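Long-range contacts in putative cell invasion protein with MAC/Perforin domain (Bacteroides thetaiotaomicron VPI-5482, PDB 3KK7), which is of unknown function but, as a member of the membrane-attack complex/perforin (MACPF) family, may act on target membranes: residues E378-Y383 / K457-I462; I471-E476 / P495-C500; G478-K483 / G521-A526; E373-E378 / Y447-K452. One frame throughout, in Å; residues are numbered along the deposited sequence.

Contact 1. Residues E378-Y383 / K457-I462; sequences EIIKMY and KTINPI
Strand 457-459 pairs in the parallel sense with strand 376-386 in the mixed beta-sheet of the D2 region, the short segments 47° apart, a worked case of a short strand held by staggered backbone bonds and a salt bridge at one end. Lys457 supplies its positive charge: its extended chain passes the CG2 branch of Ile380 and crosses Glu378 at about a right angle, bringing NZ to the syn lone pair of OE1 of Glu378 at 2.8 Å. Lys407 and Asn401 hold OE2 of that buried carboxylate, and the two ammonium groups would be expected to keep it ionised. The carbonyl O of Lys457 receives the N-H of Lys381 at 3.1 Å, nearly along the C=O axis. Thr458, bridged to Lys381, turns its CA-H to the Lys381 carbonyl, and that same oxygen accepts Ile459 N at 2.9 Å. Next to these backbone bonds, CG2 of Ile459, lying between backbone N and carbonyl carbon, meets CD1 of Ile380 at 3.5 Å. The oxygen of Ile459 takes the CA-H of Met382 and a weak bond from Tyr383 N as the strand gives out. Asn460 lies alongside Tyr383, its OD1 3.5 Å from Tyr383 CB and its amide turned 83° from the ring. Pro461 sets CD 3.7 Å from CG of Met382, a selenomethionine, and Ile462 brings CD1 3.5 Å from the carbonyl O of Tyr383.

Contact 2. Residues I471-E476 / P495-C500; sequences INNVDE and PTSMYC
This is an inter-region contact in which the turn and the start of the second strand of a beta-hairpin, formed by strands 489-494 and 499-504 of the D3 region, meet the end of D2 strand 468-472 and the chain that leaves it. The ring of Tyr499 does most of the joining. With CG between backbone N and carbonyl carbon (chi1 69°), the ring reaches across the exit of that strand. CG2 of Ile471 presses tightly on its root, 3.2 Å from Tyr499 CB, and Val474 lays CG2 over one face in a CH-pi contact, 4.1 Å from the Tyr499 ring centroid. At the tip, Tyr499 OH accepts the N-H of Asp475 at 2.8 Å, a fairly straight bond (160°), and a weak hydrogen bond joins this hydroxyl to ND2 of Asn494. A leucine at Tyr499 would lose the hydroxyl and the ring face, and would probably leave the Asp475 N-H without this acceptor and loosen the seam between the two regions. Within the turn, OD1 of Asn494 accepts the N-H groups of Thr496 and Ser497. There Ser497 OG donates to the carbonyl O of Asn473 at 2.8 Å, approaching from above the carbonyl plane.

Contact 3. Residues G478-K483 / G521-A526; sequences GMYKFK and GIPIKA
Two backbone hydrogen bonds, which make a single bridge of Lys481 with Ile524, tie the loop that follows helix 516-521, residues 522-526, to strand 480-484, an outermost strand of the four-stranded mixed sheet of the D3 region, the touching parts running 51° apart. Lys481 provides both ends: its N-H goes to the carbonyl O of Pro523 at 3.1 Å, and its O accepts Lys525 N at 2.8 Å, each donor lying in the carbonyl plane. Lys481 CG lies between the backbone N and the carbonyl carbon (chi1 74°), and the chain then runs extended beside Ile522, with CB 3.7 Å from Ile522 CG2 and CE 3.4 Å from Ile522 O. Its ammonium group ends on the carbonyl O of Val519, near the C-terminal end of the helix, where the helix dipole would favour a positive charge, and Lys481 also makes a cation-pi interaction with Trp490. An alanine at Lys481 would remove the chain beyond CB and its ammonium, and would probably cost the bond to Val519 O and part of the packing along Ile522. On the other side of the strand, Lys525 lies alongside Tyr480, with CD over one ring face, although its ammonium is too distant for more than a weak attraction. Pro523 CG adds to this patch, 3.9 Å from Tyr480 CD1. CB of Phe482 rests 3.8 Å from CA of Ala526.

Contact 4. Residues E373-E378 / Y447-K452; sequences EEPYIE and YQLKIK
Ile377 binds strand 450-454 through both backbone polar groups, its N-H to Lys450 O at 3.1 Å and its O to Lys452 N at 3.0 Å, the latter bond nearly straight at 163°. Its side chain goes to the face opposite Tyr376 and Glu378. There CG1 meets CD1 of Leu449 at 3.6 Å, while CD1 sits over one face of Tyr447, 4.0 Å from that ring's centroid, a CH-pi contact. CD2 of Leu449 turns to Pro375, 3.9 Å from its CB. On the other face, Tyr376 CG, between its backbone N and carbonyl carbon, brings the ring to Lys452, whose chain bends at chi3 so that NZ lies 4.5 Å from the Tyr376 centroid in an off-centre cation-pi contact. Tyr376 and Ile377 on one side and Lys450 and Lys452 on the other belong to parallel strands, 376-386 and 450-454, neighbours in the mixed sheet of the D2 region and 9° apart, while Pro375, Tyr447 and Leu449 lie in the chain leading into them. Strand 392-401 flanks 376-386 on its other edge, and its Leu400 reaches both Ile377 and Leu449. Further out, Glu21 salt-bridges the ammonium of Lys452, and Arg33 forms a salt bridge with OE1 of Glu374, whose OE2 lies 3.8 Å from CB of Lys450. NE2 of Gln25 donates to the carbonyls of both Tyr447 and Leu449, and the ring of Trp518 meets that of Tyr447.

Contacts 4 and 1 follow each other along strand 376-386, which pairs first with 450-454 and then with 457-459; they share Glu378 and join where Ile379 N reaches Lys452 O at 2.7 Å, a probable hydrogen bond. Their centres are 16 Å apart. Contacts 2 and 3 touch, their centres 13 Å apart, with Pro495 CD 3.2 Å from Gly478 O and Tyr499 OH 3.8 Å from Met479 SE. Contact 2, whose segments 471-476 and 495-500 lie on strands of the two sheets, also touches contact 4 through Glu476 OE2, 3.6 Å from Tyr447 CE1. Contacts 1 and 3 are the most distant pair, their centres about 30 Å apart.

Contact 1. Residues E378-Y383 / K457-I462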
# COMPACT_ATOMS: atom_id res chain seq x y z
N GLU A 378 0.97 -3.02 -28.61
CA GLU A 378 2.05 -3.75 -29.26
C GLU A 378 1.48 -5.10 -29.73
O GLU A 378 0.86 -5.83 -28.95
CB GLU A 378 3.26 -3.92 -28.33
CG GLU A 378 2.99 -4.66 -27.00
CD GLU A 378 4.19 -4.70 -26.07
OE1 GLU A 378 5.33 -4.72 -26.59
OE2 GLU A 378 4.00 -4.73 -24.81
N ILE A 379 1.63 -5.40 -31.03
CA ILE A 379 1.18 -6.68 -31.59
C ILE A 379 2.39 -7.60 -31.53
O ILE A 379 3.37 -7.41 -32.27
CB ILE A 379 0.68 -6.55 -33.05
CG1 ILE A 379 -0.46 -5.51 -33.15
CG2 ILE A 379 0.21 -7.92 -33.57
CD1 ILE A 379 -0.56 -4.82 -34.49
N ILE A 380 2.34 -8.58 -30.64
CA ILE A 380 3.49 -9.44 -30.42
C ILE A 380 3.02 -10.88 -30.31
O ILE A 380 1.90 -11.19 -30.68
CB ILE A 380 4.27 -8.98 -29.16
CG1 ILE A 380 3.37 -9.00 -27.91
CG2 ILE A 380 4.84 -7.59 -29.38
CD1 ILE A 380 4.12 -9.06 -26.59
N LYS A 381 3.90 -11.75 -29.83
CA LYS A 381 3.64 -13.17 -29.78
C LYS A 381 3.35 -13.62 -28.36
O LYS A 381 4.04 -13.21 -27.44
CB LYS A 381 4.84 -13.92 -30.35
CG LYS A 381 4.99 -13.75 -31.84
CD LYS A 381 6.21 -14.48 -32.41
CE LYS A 381 6.23 -14.41 -33.93
NZ LYS A 381 7.59 -14.46 -34.51
N MSE A 382 2.32 -14.46 -28.21
CA MSE A 382 1.93 -15.04 -26.92
C MSE A 382 2.12 -16.55 -26.97
O MSE A 382 1.64 -17.21 -27.89
CB MSE A 382 0.47 -14.72 -26.60
CG MSE A 382 -0.02 -15.16 -25.23
SE MSE A 382 -1.96 -15.01 -25.17
CE MSE A 382 -2.44 -16.63 -24.15
N TYR A 383 2.84 -17.06 -25.98
CA TYR A 383 3.15 -18.48 -25.90
C TYR A 383 1.88 -19.26 -25.67
O TYR A 383 1.04 -18.85 -24.87
CB TYR A 383 4.14 -18.73 -24.76
CG TYR A 383 4.53 -20.17 -24.62
CD1 TYR A 383 5.32 -20.79 -25.58
CD2 TYR A 383 4.08 -20.94 -23.55
CE1 TYR A 383 5.68 -22.12 -25.47
CE2 TYR A 383 4.44 -22.28 -23.43
CZ TYR A 383 5.25 -22.86 -24.40
OH TYR A 383 5.62 -24.18 -24.29
N LYS A 457 9.28 -10.25 -29.87
CA LYS A 457 8.86 -10.01 -28.49
C LYS A 457 7.83 -11.07 -28.09
O LYS A 457 6.80 -11.23 -28.75
CB LYS A 457 8.27 -8.61 -28.30
CG LYS A 457 8.63 -7.99 -26.95
CD LYS A 457 7.68 -6.84 -26.53
CE LYS A 457 8.27 -5.99 -25.34
NZ LYS A 457 7.32 -4.99 -24.70
N THR A 458 8.09 -11.80 -27.01
CA THR A 458 7.12 -12.74 -26.48
C THR A 458 6.50 -12.21 -25.18
O THR A 458 7.11 -11.42 -24.47
CB THR A 458 7.74 -14.13 -26.23
OG1 THR A 458 8.84 -14.00 -25.32
CG2 THR A 458 8.24 -14.75 -27.53
N ILE A 459 5.28 -12.62 -24.90
CA ILE A 459 4.68 -12.36 -23.60
C ILE A 459 4.01 -13.65 -23.18
O ILE A 459 3.25 -14.25 -23.95
CB ILE A 459 3.72 -11.15 -23.63
CG1 ILE A 459 3.32 -10.76 -22.20
CG2 ILE A 459 2.51 -11.43 -24.50
CD1 ILE A 459 2.61 -9.41 -22.10
N ASN A 460 4.34 -14.12 -21.98
CA ASN A 460 3.85 -15.42 -21.49
C ASN A 460 2.97 -15.33 -20.21
O ASN A 460 3.48 -15.42 -19.08
CB ASN A 460 5.04 -16.35 -21.29
CG ASN A 460 4.62 -17.75 -20.93
OD1 ASN A 460 3.55 -18.23 -21.34
ND2 ASN A 460 5.46 -18.43 -20.15
N PRO A 461 1.65 -15.16 -20.38
CA PRO A 461 0.70 -15.08 -19.25
C PRO A 461 0.27 -16.44 -18.71
O PRO A 461 -0.15 -16.51 -17.55
CB PRO A 461 -0.50 -14.36 -19.87
CG PRO A 461 -0.50 -14.81 -21.29
CD PRO A 461 0.95 -14.99 -21.67
N ILE A 462 0.35 -17.50 -19.53
CA ILE A 462 -0.00 -18.88 -19.12
C ILE A 462 0.96 -19.38 -18.01
O ILE A 462 0.51 -20.05 -17.06
CB ILE A 462 -0.07 -19.90 -20.35
CG1 ILE A 462 -1.14 -19.46 -21.37
CG2 ILE A 462 -0.33 -21.36 -19.86
CD1 ILE A 462 -1.23 -20.31 -22.66

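Contact 2. Residues I471-E476 / P495-C500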
# COMPACT_ATOMS: atom_id res chain seq x y z
N ILE A 471 -7.29 -10.75 -21.35
CA ILE A 471 -8.71 -10.49 -21.58
C ILE A 471 -9.11 -11.20 -22.88
O ILE A 471 -8.71 -10.78 -23.98
CB ILE A 471 -9.06 -9.00 -21.70
CG1 ILE A 471 -8.24 -8.12 -20.77
CG2 ILE A 471 -10.56 -8.80 -21.41
CD1 ILE A 471 -8.40 -6.63 -21.10
N ASN A 472 -9.86 -12.28 -22.74
CA ASN A 472 -10.32 -13.06 -23.90
C ASN A 472 -11.41 -12.35 -24.65
O ASN A 472 -12.18 -11.59 -24.07
CB ASN A 472 -10.89 -14.41 -23.47
CG ASN A 472 -9.88 -15.30 -22.81
OD1 ASN A 472 -8.70 -15.32 -23.19
ND2 ASN A 472 -10.34 -16.09 -21.84
N ASN A 473 -11.48 -12.63 -25.95
CA ASN A 473 -12.59 -12.15 -26.78
C ASN A 473 -12.82 -10.65 -26.66
O ASN A 473 -13.97 -10.21 -26.56
CB ASN A 473 -13.87 -12.90 -26.39
CG ASN A 473 -13.67 -14.39 -26.36
OD1 ASN A 473 -12.92 -14.94 -27.16
ND2 ASN A 473 -14.34 -15.06 -25.43
N VAL A 474 -11.74 -9.86 -26.66
CA VAL A 474 -11.89 -8.42 -26.62
C VAL A 474 -12.47 -8.01 -27.94
O VAL A 474 -12.02 -8.47 -28.98
CB VAL A 474 -10.59 -7.67 -26.37
CG1 VAL A 474 -10.73 -6.22 -26.80
CG2 VAL A 474 -10.21 -7.77 -24.89
N ASP A 475 -13.51 -7.17 -27.88
CA ASP A 475 -14.23 -6.73 -29.07
C ASP A 475 -14.77 -5.33 -28.80
O ASP A 475 -15.78 -5.14 -28.11
CB ASP A 475 -15.34 -7.73 -29.44
CG ASP A 475 -16.20 -7.28 -30.66
OD1 ASP A 475 -16.27 -6.07 -30.99
OD2 ASP A 475 -16.83 -8.17 -31.26
N GLU A 476 -14.08 -4.35 -29.37
CA GLU A 476 -14.42 -2.96 -29.21
C GLU A 476 -15.87 -2.64 -29.64
O GLU A 476 -16.41 -1.64 -29.18
CB GLU A 476 -13.43 -2.09 -29.99
CG GLU A 476 -12.03 -2.01 -29.35
CD GLU A 476 -11.19 -3.27 -29.51
OE1 GLU A 476 -11.40 -3.99 -30.49
OE2 GLU A 476 -10.31 -3.54 -28.64
N PRO A 495 -20.72 -6.82 -22.15
CA PRO A 495 -21.58 -7.78 -21.48
C PRO A 495 -21.67 -9.15 -22.17
O PRO A 495 -22.43 -9.99 -21.71
CB PRO A 495 -22.92 -7.09 -21.51
CG PRO A 495 -22.92 -6.45 -22.85
CD PRO A 495 -21.50 -5.97 -23.06
N THR A 496 -20.91 -9.37 -23.25
CA THR A 496 -20.74 -10.71 -23.80
C THR A 496 -19.48 -11.38 -23.26
O THR A 496 -19.52 -12.57 -22.93
CB THR A 496 -20.61 -10.69 -25.31
OG1 THR A 496 -21.51 -9.73 -25.85
CG2 THR A 496 -20.89 -12.07 -25.88
N SER A 497 -18.38 -10.63 -23.17
CA SER A 497 -17.08 -11.18 -22.75
C SER A 497 -16.70 -10.93 -21.28
O SER A 497 -15.77 -11.52 -20.76
CB SER A 497 -15.98 -10.63 -23.67
OG SER A 497 -16.23 -10.98 -25.01
N MSE A 498 -17.43 -10.03 -20.62
CA MSE A 498 -17.33 -9.84 -19.16
C MSE A 498 -16.08 -9.11 -18.74
O MSE A 498 -15.56 -9.32 -17.65
CB MSE A 498 -17.47 -11.18 -18.41
CG MSE A 498 -18.67 -12.04 -18.89
SE MSE A 498 -20.36 -11.01 -19.13
CE MSE A 498 -20.74 -10.55 -17.27
N TYR A 499 -15.61 -8.21 -19.60
CA TYR A 499 -14.49 -7.37 -19.24
C TYR A 499 -14.94 -5.92 -19.26
O TYR A 499 -15.98 -5.60 -19.84
CB TYR A 499 -13.28 -7.61 -20.16
CG TYR A 499 -13.46 -7.14 -21.57
CD1 TYR A 499 -13.25 -5.81 -21.91
CD2 TYR A 499 -13.82 -8.04 -22.59
CE1 TYR A 499 -13.42 -5.36 -23.21
CE2 TYR A 499 -13.97 -7.59 -23.91
CZ TYR A 499 -13.78 -6.25 -24.20
OH TYR A 499 -13.91 -5.77 -25.47
N CYS A 500 -14.14 -5.06 -18.62
CA CYS A 500 -14.50 -3.69 -18.44
C CYS A 500 -13.28 -2.77 -18.22
O CYS A 500 -12.41 -3.06 -17.38
CB CYS A 500 -15.45 -3.59 -17.25
SG CYS A 500 -15.69 -1.91 -16.61

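Contact 3. Residues G478-K483 / G521-A526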
# COMPACT_ATOMS: atom_id res chain seq x y z
N GLY A 478 -18.63 -4.40 -28.98
CA GLY A 478 -19.67 -4.96 -28.12
C GLY A 478 -19.88 -4.29 -26.77
O GLY A 478 -20.13 -4.97 -25.78
N MSE A 479 -19.83 -2.96 -26.72
CA MSE A 479 -19.74 -2.30 -25.43
C MSE A 479 -20.75 -1.26 -25.09
O MSE A 479 -21.33 -0.60 -25.95
CB MSE A 479 -18.37 -1.71 -25.31
CG MSE A 479 -17.38 -2.77 -25.60
SE MSE A 479 -15.75 -2.48 -24.78
CE MSE A 479 -16.14 -2.65 -22.88
N TYR A 480 -20.96 -1.14 -23.78
CA TYR A 480 -21.81 -0.12 -23.20
C TYR A 480 -20.99 0.59 -22.13
O TYR A 480 -19.92 0.13 -21.75
CB TYR A 480 -23.04 -0.75 -22.57
CG TYR A 480 -23.97 -1.48 -23.53
CD1 TYR A 480 -25.05 -0.83 -24.11
CD2 TYR A 480 -23.77 -2.82 -23.84
CE1 TYR A 480 -25.91 -1.51 -24.97
CE2 TYR A 480 -24.61 -3.50 -24.70
CZ TYR A 480 -25.67 -2.83 -25.26
OH TYR A 480 -26.50 -3.51 -26.11
N LYS A 481 -21.50 1.71 -21.65
CA LYS A 481 -20.82 2.44 -20.61
C LYS A 481 -21.84 3.10 -19.67
O LYS A 481 -23.01 3.32 -20.04
CB LYS A 481 -19.92 3.51 -21.23
CG LYS A 481 -20.69 4.69 -21.77
CD LYS A 481 -19.85 5.65 -22.59
CE LYS A 481 -20.66 6.89 -22.93
NZ LYS A 481 -19.91 7.77 -23.82
N PHE A 482 -21.38 3.42 -18.47
CA PHE A 482 -22.15 4.27 -17.56
C PHE A 482 -21.20 4.97 -16.59
O PHE A 482 -20.09 4.48 -16.33
CB PHE A 482 -23.22 3.47 -16.81
CG PHE A 482 -22.67 2.58 -15.74
CD1 PHE A 482 -22.15 1.33 -16.05
CD2 PHE A 482 -22.66 3.00 -14.41
CE1 PHE A 482 -21.63 0.49 -15.05
CE2 PHE A 482 -22.14 2.18 -13.39
CZ PHE A 482 -21.62 0.93 -13.71
N LYS A 483 -21.65 6.11 -16.06
CA LYS A 483 -20.89 6.84 -15.06
C LYS A 483 -21.46 6.62 -13.67
O LYS A 483 -22.64 6.85 -13.46
CB LYS A 483 -20.89 8.33 -15.36
CG LYS A 483 -19.83 9.07 -14.60
CD LYS A 483 -19.72 10.52 -15.01
CE LYS A 483 -20.83 11.34 -14.42
NZ LYS A 483 -20.43 12.75 -14.45
N GLY A 521 -19.12 7.39 -28.85
CA GLY A 521 -20.09 6.60 -29.60
C GLY A 521 -20.70 5.45 -28.82
O GLY A 521 -21.80 5.00 -29.14
N ILE A 522 -20.00 4.96 -27.79
CA ILE A 522 -20.48 3.85 -26.96
C ILE A 522 -21.82 4.21 -26.30
O ILE A 522 -21.94 5.27 -25.67
CB ILE A 522 -19.43 3.45 -25.87
CG1 ILE A 522 -18.21 2.77 -26.52
CG2 ILE A 522 -20.06 2.54 -24.80
CD1 ILE A 522 -17.10 2.34 -25.53
N PRO A 523 -22.84 3.34 -26.45
CA PRO A 523 -24.13 3.64 -25.83
C PRO A 523 -24.15 3.50 -24.29
O PRO A 523 -23.54 2.59 -23.74
CB PRO A 523 -25.10 2.66 -26.50
CG PRO A 523 -24.26 1.60 -27.08
CD PRO A 523 -22.92 2.20 -27.38
N ILE A 524 -24.86 4.42 -23.65
CA ILE A 524 -25.04 4.43 -22.21
C ILE A 524 -26.03 3.35 -21.77
O ILE A 524 -27.18 3.34 -22.21
CB ILE A 524 -25.63 5.80 -21.74
CG1 ILE A 524 -24.59 6.91 -21.86
CG2 ILE A 524 -26.13 5.70 -20.30
CD1 ILE A 524 -25.16 8.29 -21.67
N LYS A 525 -25.57 2.46 -20.91
CA LYS A 525 -26.46 1.49 -20.27
C LYS A 525 -25.96 1.20 -18.87
O LYS A 525 -24.88 0.62 -18.68
CB LYS A 525 -26.56 0.19 -21.06
CG LYS A 525 -27.58 -0.81 -20.47
CD LYS A 525 -28.00 -1.88 -21.47
CE LYS A 525 -29.26 -2.61 -21.02
NZ LYS A 525 -29.82 -3.38 -22.17
N ALA A 526 -26.75 1.61 -17.88
CA ALA A 526 -26.40 1.43 -16.49
C ALA A 526 -26.46 -0.05 -16.14
O ALA A 526 -27.26 -0.81 -16.69
CB ALA A 526 -27.33 2.24 -15.58

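Contact 4. Residues E373-E378 / Y447-K452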
# COMPACT_ATOMS: atom_id res chain seq x y z
N GLU A 373 2.72 7.10 -18.07
CA GLU A 373 3.44 7.16 -19.34
C GLU A 373 2.51 7.02 -20.56
O GLU A 373 1.30 6.86 -20.41
CB GLU A 373 4.52 6.08 -19.37
CG GLU A 373 5.67 6.32 -18.40
CD GLU A 373 6.67 5.13 -18.32
OE1 GLU A 373 6.79 4.33 -19.28
OE2 GLU A 373 7.35 5.00 -17.27
N GLU A 374 3.08 7.11 -21.77
CA GLU A 374 2.30 7.01 -23.00
C GLU A 374 1.81 5.59 -23.17
O GLU A 374 2.60 4.66 -23.10
CB GLU A 374 3.15 7.39 -24.23
CG GLU A 374 2.40 7.32 -25.61
CD GLU A 374 3.29 7.64 -26.82
OE1 GLU A 374 4.41 8.16 -26.63
OE2 GLU A 374 2.86 7.35 -27.97
N PRO A 375 0.50 5.42 -23.39
CA PRO A 375 0.01 4.10 -23.75
C PRO A 375 0.20 3.76 -25.25
O PRO A 375 0.42 4.64 -26.07
CB PRO A 375 -1.47 4.17 -23.39
CG PRO A 375 -1.80 5.57 -23.41
CD PRO A 375 -0.59 6.34 -23.06
N TYR A 376 0.11 2.48 -25.57
CA TYR A 376 0.34 1.99 -26.92
C TYR A 376 -0.06 0.53 -27.00
O TYR A 376 0.00 -0.17 -26.02
CB TYR A 376 1.82 2.12 -27.30
CG TYR A 376 2.78 1.37 -26.41
CD1 TYR A 376 3.11 0.04 -26.66
CD2 TYR A 376 3.38 2.01 -25.32
CE1 TYR A 376 4.01 -0.65 -25.84
CE2 TYR A 376 4.27 1.33 -24.49
CZ TYR A 376 4.58 0.00 -24.75
OH TYR A 376 5.47 -0.65 -23.92
N ILE A 377 -0.44 0.10 -28.19
CA ILE A 377 -0.74 -1.29 -28.45
C ILE A 377 0.48 -1.89 -29.12
O ILE A 377 0.98 -1.32 -30.08
CB ILE A 377 -1.92 -1.43 -29.39
CG1 ILE A 377 -3.18 -0.84 -28.73
CG2 ILE A 377 -2.11 -2.90 -29.75
CD1 ILE A 377 -4.43 -0.91 -29.59
N GLU A 378 0.97 -3.02 -28.61
CA GLU A 378 2.05 -3.75 -29.26
C GLU A 378 1.48 -5.10 -29.73
O GLU A 378 0.86 -5.83 -28.95
CB GLU A 378 3.26 -3.92 -28.33
CG GLU A 378 2.99 -4.66 -27.00
CD GLU A 378 4.19 -4.70 -26.07
OE1 GLU A 378 5.33 -4.72 -26.59
OE2 GLU A 378 4.00 -4.73 -24.81
N TYR A 447 -8.62 3.06 -31.69
CA TYR A 447 -7.49 3.62 -30.94
C TYR A 447 -6.58 4.39 -31.89
O TYR A 447 -6.21 3.86 -32.95
CB TYR A 447 -6.64 2.51 -30.34
CG TYR A 447 -7.28 1.63 -29.29
CD1 TYR A 447 -7.98 0.48 -29.64
CD2 TYR A 447 -7.10 1.90 -27.94
CE1 TYR A 447 -8.54 -0.35 -28.64
CE2 TYR A 447 -7.65 1.08 -26.96
CZ TYR A 447 -8.36 -0.03 -27.31
OH TYR A 447 -8.88 -0.81 -26.31
N GLN A 448 -6.21 5.60 -31.48
CA GLN A 448 -5.35 6.49 -32.28
C GLN A 448 -3.96 6.66 -31.66
O GLN A 448 -3.24 7.62 -31.97
CB GLN A 448 -6.00 7.87 -32.38
CG GLN A 448 -7.16 7.96 -33.36
CD GLN A 448 -7.46 9.40 -33.69
OE1 GLN A 448 -7.34 10.29 -32.84
NE2 GLN A 448 -7.85 9.66 -34.94
N LEU A 449 -3.59 5.72 -30.79
CA LEU A 449 -2.29 5.74 -30.14
C LEU A 449 -1.28 4.97 -30.98
O LEU A 449 -1.63 4.34 -31.97
CB LEU A 449 -2.40 5.17 -28.72
CG LEU A 449 -3.32 3.99 -28.38
CD1 LEU A 449 -3.07 2.74 -29.25
CD2 LEU A 449 -3.16 3.67 -26.88
N LYS A 450 -0.01 5.06 -30.59
CA LYS A 450 1.06 4.32 -31.23
C LYS A 450 0.70 2.82 -31.22
O LYS A 450 0.43 2.26 -30.17
CB LYS A 450 2.38 4.56 -30.49
CG LYS A 450 3.66 3.97 -31.13
CD LYS A 450 4.80 3.70 -30.09
CE LYS A 450 5.60 4.95 -29.68
NZ LYS A 450 6.59 4.61 -28.59
N ILE A 451 0.62 2.22 -32.40
CA ILE A 451 0.50 0.78 -32.55
C ILE A 451 1.81 0.32 -33.19
O ILE A 451 2.29 0.91 -34.18
CB ILE A 451 -0.69 0.38 -33.47
CG1 ILE A 451 -1.98 0.99 -32.94
CG2 ILE A 451 -0.79 -1.14 -33.59
CD1 ILE A 451 -3.18 0.68 -33.79
N LYS A 452 2.42 -0.71 -32.60
CA LYS A 452 3.64 -1.28 -33.13
C LYS A 452 3.53 -2.78 -33.11
O LYS A 452 2.64 -3.33 -32.47
CB LYS A 452 4.86 -0.81 -32.34
CG LYS A 452 4.70 -0.79 -30.82
CD LYS A 452 6.05 -1.00 -30.10
CE LYS A 452 6.29 -0.02 -28.94
NZ LYS A 452 7.32 -0.54 -27.97